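Local coordinates for extracellular solute-binding protein, family 1 (Bifidobacterium longum subsp. infantis ATCC 15697, PDB 3OMB) that probably captures a solute, perhaps a sugar, outside the cell and delivers it to an ABC transporter, and carries a bound magnesium ion, at residues 389-392 and 398-401; 374-379 and 427-432; 175-180 and 192-197. One frame throughout, in Å; residues are numbered along the deposited sequence.

Overall arrangement
Contacts 1 and 2 belong to one small unit, while contact 3 lies apart, its centre about 43 Å from that of contact 1 and about 45 Å from that of contact 2. Contact 1 pairs the strands of a hairpin; contact 2 sets the start of helix 376-384 against the turn that leads into strand 431-433, the neighbour of strand 398-401. Tyr399 OH and Glu376 OE2 join the two. All three are partly buried and none is a deep core. Their chemistry differs: backbone hydrogen bonds with an apolar face in contact 1, a carboxylate against apolar carbons in contact 2, apolar side-chain contact between a helix end and a neighbouring helix, near the magnesium site, in contact 3.

Contact 1: 389-392 and 398-401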
# COMPACT_ATOMS: atom_id res chain seq x y z
N LYS A 389 13.56 6.76 23.58
CA LYS A 389 12.13 6.62 23.87
C LYS A 389 11.72 5.16 23.68
O LYS A 389 11.79 4.39 24.63
CB LYS A 389 11.31 7.58 23.00
CG LYS A 389 9.83 7.65 23.27
CD LYS A 389 9.54 8.22 24.64
CE LYS A 389 8.20 8.90 24.65
NZ LYS A 389 8.05 9.71 25.89
N ALA A 390 11.36 4.76 22.46
CA ALA A 390 11.05 3.36 22.20
C ALA A 390 12.09 2.66 21.34
O ALA A 390 11.95 1.48 21.05
CB ALA A 390 9.67 3.20 21.59
N ILE A 391 13.11 3.40 20.92
CA ILE A 391 14.17 2.84 20.09
C ILE A 391 15.53 3.33 20.60
O ILE A 391 15.68 4.48 20.99
CB ILE A 391 13.92 3.16 18.56
CG1 ILE A 391 14.91 2.41 17.66
CG2 ILE A 391 13.98 4.66 18.27
CD1 ILE A 391 14.74 2.71 16.16
N THR A 392 16.53 2.45 20.60
CA THR A 392 17.87 2.86 21.03
C THR A 392 18.88 2.60 19.91
O THR A 392 18.83 1.56 19.24
CB THR A 392 18.32 2.14 22.34
OG1 THR A 392 18.51 0.76 22.08
CG2 THR A 392 17.28 2.28 23.45
N GLU A 398 22.84 0.83 13.63
CA GLU A 398 22.11 -0.24 14.30
C GLU A 398 21.23 0.26 15.42
O GLU A 398 21.64 1.10 16.24
CB GLU A 398 23.05 -1.32 14.84
CG GLU A 398 23.69 -2.18 13.77
CD GLU A 398 24.88 -1.49 13.08
OE1 GLU A 398 25.57 -0.65 13.73
OE2 GLU A 398 25.10 -1.77 11.89
N TYR A 399 20.01 -0.29 15.44
CA TYR A 399 18.97 0.19 16.32
C TYR A 399 18.18 -0.99 16.87
O TYR A 399 17.99 -2.00 16.19
CB TYR A 399 18.04 1.16 15.57
CG TYR A 399 18.79 2.19 14.74
CD1 TYR A 399 19.11 3.45 15.27
CD2 TYR A 399 19.20 1.90 13.44
CE1 TYR A 399 19.82 4.38 14.51
CE2 TYR A 399 19.90 2.82 12.68
CZ TYR A 399 20.20 4.06 13.21
OH TYR A 399 20.90 4.96 12.43
N THR A 400 17.73 -0.85 18.11
CA THR A 400 16.86 -1.86 18.72
C THR A 400 15.59 -1.19 19.18
O THR A 400 15.64 -0.17 19.88
CB THR A 400 17.55 -2.59 19.91
OG1 THR A 400 18.72 -3.27 19.44
CG2 THR A 400 16.60 -3.62 20.57
N VAL A 401 14.46 -1.75 18.76
CA VAL A 401 13.15 -1.28 19.19
C VAL A 401 12.72 -2.02 20.45
O VAL A 401 12.88 -3.23 20.56
CB VAL A 401 12.09 -1.47 18.08
CG1 VAL A 401 10.72 -0.99 18.55
CG2 VAL A 401 12.49 -0.74 16.82
O HOH W 1 15.27 -0.09 23.05
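Thr392 and Thr400 form a hydrogen-bonded antiparallel pair. Thr392 N donates a hydrogen bond to Thr400 O at 2.9 Å, and Thr400 N returns the bond to Thr392 O at 2.9 Å. Weaker CA-H...O contacts fill in between: Tyr399 CA meets Thr392 O at 3.2 Å, Ile391 CA meets Thr400 O at 3.4 Å, and Val401 CA approaches Ala390 O. Ile391 and Val401 make the adjoining non-hydrogen-bonded pair, their CA atoms 4.3 Å apart. The two segments are thus the arms of a beta hairpin, strands 391-395 and 398-401, and strand 431-433 runs parallel along the far edge of 398-401, bonding to Tyr399 and Val401. Apolar contact is confined to the face carrying Ile391 and Val401. A chi1 of -172° turns CG1 of Ile391 away from the backbone N and beside the carbonyl carbon; with the chain extended beyond it, Ile391 CD1 comes to 3.7 Å from Tyr399 CB, while Ile391 CG1 lies 4.1 Å from Val401 CG2. Val380 and Leu384 of helix 376-384 cover this face, and the Tyr399 hydroxyl bonds to Glu376. With Ile391 cut back to an alanine, a gap would probably open between Tyr399 CB, Val401 CG2 and that helix. Polar side chains occupy the other face, where Thr392 and Thr400 run alongside each other in the same direction, with Thr392 OG1 4.1 Å from Thr400 CB. A water donates to Thr400 O and makes a weak, long bond with Thr392 OG1.

Contact 2: 374-379 and 427-432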
# COMPACT_ATOMS: atom_id res chain seq x y z
N TYR A 374 15.99 13.54 5.22
CA TYR A 374 16.48 12.37 4.49
C TYR A 374 17.79 11.76 5.03
O TYR A 374 18.29 10.75 4.50
CB TYR A 374 16.55 12.65 2.98
CG TYR A 374 15.17 12.62 2.33
CD1 TYR A 374 14.25 13.66 2.54
CD2 TYR A 374 14.77 11.54 1.54
CE1 TYR A 374 12.98 13.63 1.96
CE2 TYR A 374 13.48 11.50 0.95
CZ TYR A 374 12.60 12.55 1.16
OH TYR A 374 11.34 12.52 0.58
N SER A 375 18.34 12.32 6.10
CA SER A 375 19.47 11.65 6.77
C SER A 375 18.98 10.46 7.60
O SER A 375 17.82 10.41 8.01
CB SER A 375 20.24 12.62 7.68
OG SER A 375 19.47 12.89 8.83
N GLU A 376 19.88 9.52 7.84
CA GLU A 376 19.55 8.31 8.55
C GLU A 376 19.05 8.64 9.96
O GLU A 376 18.04 8.08 10.43
CB GLU A 376 20.78 7.39 8.62
CG GLU A 376 20.49 6.06 9.28
CD GLU A 376 21.67 5.10 9.24
OE1 GLU A 376 22.54 5.24 8.35
OE2 GLU A 376 21.73 4.21 10.12
N LYS A 377 19.73 9.57 10.62
CA LYS A 377 19.37 9.97 11.96
C LYS A 377 17.91 10.39 12.05
O LYS A 377 17.18 9.95 12.94
CB LYS A 377 20.29 11.09 12.46
CG LYS A 377 19.81 11.76 13.74
CD LYS A 377 20.96 12.23 14.60
CE LYS A 377 21.28 13.67 14.33
NZ LYS A 377 22.50 14.09 15.08
N TYR A 378 17.47 11.25 11.14
CA TYR A 378 16.10 11.72 11.23
C TYR A 378 15.11 10.80 10.54
O TYR A 378 13.96 10.79 10.90
CB TYR A 378 15.98 13.21 10.83
CG TYR A 378 16.73 14.06 11.82
CD1 TYR A 378 16.29 14.16 13.14
CD2 TYR A 378 17.92 14.71 11.47
CE1 TYR A 378 16.99 14.91 14.08
CE2 TYR A 378 18.63 15.48 12.40
CZ TYR A 378 18.16 15.56 13.71
OH TYR A 378 18.83 16.28 14.66
N SER A 379 15.57 9.98 9.60
CA SER A 379 14.64 9.08 8.92
C SER A 379 14.21 7.96 9.87
O SER A 379 13.02 7.62 9.94
CB SER A 379 15.20 8.55 7.61
OG SER A 379 15.24 9.59 6.64
N PRO A 427 18.11 3.67 4.91
CA PRO A 427 19.13 3.14 3.98
C PRO A 427 19.37 1.64 4.21
O PRO A 427 19.12 1.14 5.31
CB PRO A 427 20.37 3.95 4.33
CG PRO A 427 20.18 4.27 5.85
CD PRO A 427 18.70 4.44 6.03
N ASP A 428 19.86 0.94 3.18
CA ASP A 428 20.07 -0.51 3.29
C ASP A 428 21.10 -0.88 4.34
O ASP A 428 21.07 -2.00 4.89
CB ASP A 428 20.48 -1.13 1.97
CG ASP A 428 19.33 -1.23 0.98
OD1 ASP A 428 18.15 -0.99 1.39
OD2 ASP A 428 19.61 -1.54 -0.20
N GLU A 429 22.00 0.06 4.63
CA GLU A 429 23.04 -0.22 5.61
C GLU A 429 22.48 -0.22 7.05
O GLU A 429 23.15 -0.68 7.96
CB GLU A 429 24.29 0.69 5.41
CG GLU A 429 24.01 2.19 5.44
CD GLU A 429 23.60 2.81 4.07
OE1 GLU A 429 23.17 2.09 3.11
OE2 GLU A 429 23.69 4.07 3.97
N ALA A 430 21.25 0.26 7.24
CA ALA A 430 20.63 0.26 8.58
C ALA A 430 20.02 -1.10 8.93
O ALA A 430 19.30 -1.68 8.13
CB ALA A 430 19.59 1.32 8.68
N THR A 431 20.33 -1.57 10.14
CA THR A 431 19.77 -2.79 10.70
C THR A 431 18.95 -2.40 11.92
O THR A 431 19.49 -1.83 12.88
CB THR A 431 20.88 -3.84 11.11
OG1 THR A 431 21.69 -4.13 9.97
CG2 THR A 431 20.24 -5.16 11.61
N ILE A 432 17.65 -2.66 11.85
CA ILE A 432 16.71 -2.41 12.95
C ILE A 432 16.24 -3.74 13.54
O ILE A 432 15.65 -4.57 12.84
CB ILE A 432 15.50 -1.60 12.46
CG1 ILE A 432 15.95 -0.24 11.91
CG2 ILE A 432 14.50 -1.40 13.59
CD1 ILE A 432 14.92 0.49 11.07
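Glu376 reaches from the first turn of helix 376-384 across the ring of Pro427, the two side chains crossing at about a right angle. Its CG stands anti to the backbone N (chi1 -177°) and the chain stays extended beyond it (chi2 175°), which carries the carboxylate well clear of the helix. Along the way Glu376 CG lies 3.9 Å from Pro427 CG and 4.0 Å from Pro427 CD. At the end the two oxygens part company: Glu376 OE1 touches Pro427 CG at 3.6 Å, and Glu376 OE2 comes to 3.9 Å from Ala430 CB. Pro427 and Ala430 are the first and last residues of a type I beta turn, closed by Ala430 N to Pro427 O at 3.0 Å, and both direct their CB toward the helix. Behind Glu376, Ser375 is the N-cap: Ser375 OG accepts a weak bond from Tyr378 N at 3.5 Å. No hydrogen bond links the two segments. The carboxylate is instead gripped from outside them, OE1 by His397 ND1 and OE2 by the hydroxyl of Tyr399, which together fix its rotation. Glu429 OE2, 4.7 Å from Glu376 OE1, adds a like charge nearby, while Glu429 OE1 is hydrogen-bonded to Gln134. The apolar carbons offer the carboxylate no hydrogen bond, and His397 and Tyr399 supply one to each oxygen; if His397 carries a positive charge, it would probably help to offset the two nearby carboxylates.

Contact 3: 175-180 and 192-197; sequences DKLGLQ and LKAFKT
Leu177 and Leu179 send one methyl each onto Ala194, from two sides of a bend in the chain. Leu179 CD1 lies 3.8 Å from Ala194 CB and Leu177 CD1 4.0 Å from the same carbon. Leu177 CD1 also rests 3.8 Å from Ala194 O and meets Phe195 CD1 at 3.9 Å, arriving at the edge of the ring and in its plane. Both leucines hold CG anti to the carbonyl carbon (chi1 -60° for Leu177, -58° for Leu179), with CD1 anti to CA as well, and the two torsions together aim their CD1 methyls at the same small residue. Between them Gly178 turns the chain with positive phi, a Schellman motif at the C-terminal end of the helix, where Gly178 leaves helical geometry and Gly178 N bonds Asp175 O at 2.9 Å. No hydrogen bond crosses the contact; the side chains that meet are all apolar. Further out, Trp173 meets the Phe195 ring edge-to-face and Leu174 touches both Leu179 and Phe195. The Phe195 side chain is about 5 Å from that of Glu208, a magnesium ligand, and about 9 Å from the ion itself. The contact thus joins the end of helix 171-177 to the last turns of helix 185-197, whose Leu192 and Phe195 pack on Pro210 of strand 209-211.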
# COMPACT_ATOMS: atom_id res chain seq x y z
N ASP A 175 -3.48 -29.81 9.48
CA ASP A 175 -2.85 -30.92 10.22
C ASP A 175 -3.88 -31.80 10.91
O ASP A 175 -3.91 -33.01 10.69
CB ASP A 175 -1.82 -30.40 11.23
CG ASP A 175 -0.53 -29.95 10.55
OD1 ASP A 175 -0.41 -30.17 9.32
OD2 ASP A 175 0.37 -29.39 11.21
N LYS A 176 -4.74 -31.19 11.72
CA LYS A 176 -5.83 -31.90 12.39
C LYS A 176 -6.68 -32.77 11.45
O LYS A 176 -7.10 -33.85 11.82
CB LYS A 176 -6.73 -30.90 13.12
CG LYS A 176 -7.75 -31.56 14.07
CD LYS A 176 -8.38 -30.54 15.03
CE LYS A 176 -9.61 -31.12 15.77
NZ LYS A 176 -9.18 -31.95 16.93
N LEU A 177 -6.94 -32.28 10.24
CA LEU A 177 -7.81 -32.98 9.32
C LEU A 177 -7.01 -33.88 8.38
O LEU A 177 -7.59 -34.55 7.58
CB LEU A 177 -8.68 -31.99 8.52
CG LEU A 177 -9.61 -31.09 9.35
CD1 LEU A 177 -10.45 -30.20 8.42
CD2 LEU A 177 -10.52 -31.89 10.35
N GLY A 178 -5.68 -33.88 8.50
CA GLY A 178 -4.84 -34.70 7.64
C GLY A 178 -4.81 -34.26 6.19
O GLY A 178 -4.83 -35.10 5.28
N LEU A 179 -4.75 -32.95 5.96
CA LEU A 179 -4.83 -32.37 4.61
C LEU A 179 -3.58 -31.57 4.32
O LEU A 179 -2.89 -31.15 5.25
CB LEU A 179 -6.01 -31.39 4.50
CG LEU A 179 -7.44 -31.87 4.79
CD1 LEU A 179 -8.34 -30.64 4.87
CD2 LEU A 179 -7.93 -32.86 3.72
N GLN A 180 -3.26 -31.39 3.04
CA GLN A 180 -2.11 -30.58 2.63
C GLN A 180 -2.57 -29.19 2.18
O GLN A 180 -3.74 -28.97 1.88
CB GLN A 180 -1.32 -31.27 1.50
CG GLN A 180 -0.35 -32.36 1.99
CD GLN A 180 -0.08 -33.46 0.96
OE1 GLN A 180 0.10 -34.63 1.32
NE2 GLN A 180 -0.06 -33.08 -0.31
N LEU A 192 -11.68 -26.26 1.74
CA LEU A 192 -12.71 -25.43 2.38
C LEU A 192 -13.96 -26.24 2.78
O LEU A 192 -14.58 -25.93 3.79
CB LEU A 192 -13.12 -24.23 1.51
CG LEU A 192 -11.96 -23.31 1.14
CD1 LEU A 192 -12.35 -22.34 0.02
CD2 LEU A 192 -11.45 -22.61 2.40
N LYS A 193 -14.33 -27.23 1.97
CA LYS A 193 -15.48 -28.07 2.32
C LYS A 193 -15.19 -28.86 3.58
O LYS A 193 -16.07 -29.02 4.41
CB LYS A 193 -15.89 -29.00 1.18
CG LYS A 193 -16.43 -28.29 -0.05
CD LYS A 193 -16.69 -29.29 -1.17
CE LYS A 193 -17.28 -28.61 -2.39
NZ LYS A 193 -17.80 -29.64 -3.35
N ALA A 194 -13.95 -29.35 3.72
CA ALA A 194 -13.49 -29.99 4.96
C ALA A 194 -13.50 -29.03 6.17
O ALA A 194 -14.01 -29.39 7.24
CB ALA A 194 -12.10 -30.64 4.77
N PHE A 195 -13.00 -27.81 6.02
CA PHE A 195 -13.16 -26.80 7.10
C PHE A 195 -14.63 -26.59 7.49
O PHE A 195 -14.96 -26.40 8.67
CB PHE A 195 -12.55 -25.44 6.73
CG PHE A 195 -11.05 -25.45 6.59
CD1 PHE A 195 -10.27 -26.53 7.04
CD2 PHE A 195 -10.40 -24.33 6.03
CE1 PHE A 195 -8.88 -26.52 6.92
CE2 PHE A 195 -9.01 -24.30 5.88
CZ PHE A 195 -8.24 -25.41 6.36
N LYS A 196 -15.50 -26.58 6.49
CA LYS A 196 -16.93 -26.33 6.69
C LYS A 196 -17.59 -27.41 7.54
O LYS A 196 -18.31 -27.07 8.49
CB LYS A 196 -17.61 -26.21 5.31
CG LYS A 196 -19.14 -26.08 5.29
CD LYS A 196 -19.55 -24.67 5.62
CE LYS A 196 -21.08 -24.46 5.53
NZ LYS A 196 -21.36 -23.05 5.88
N THR A 197 -17.29 -28.68 7.24
CA THR A 197 -18.08 -29.81 7.73
C THR A 197 -17.42 -30.72 8.79
O THR A 197 -18.09 -31.52 9.43
CB THR A 197 -18.53 -30.71 6.56
OG1 THR A 197 -19.32 -31.78 7.07
CG2 THR A 197 -17.33 -31.31 5.87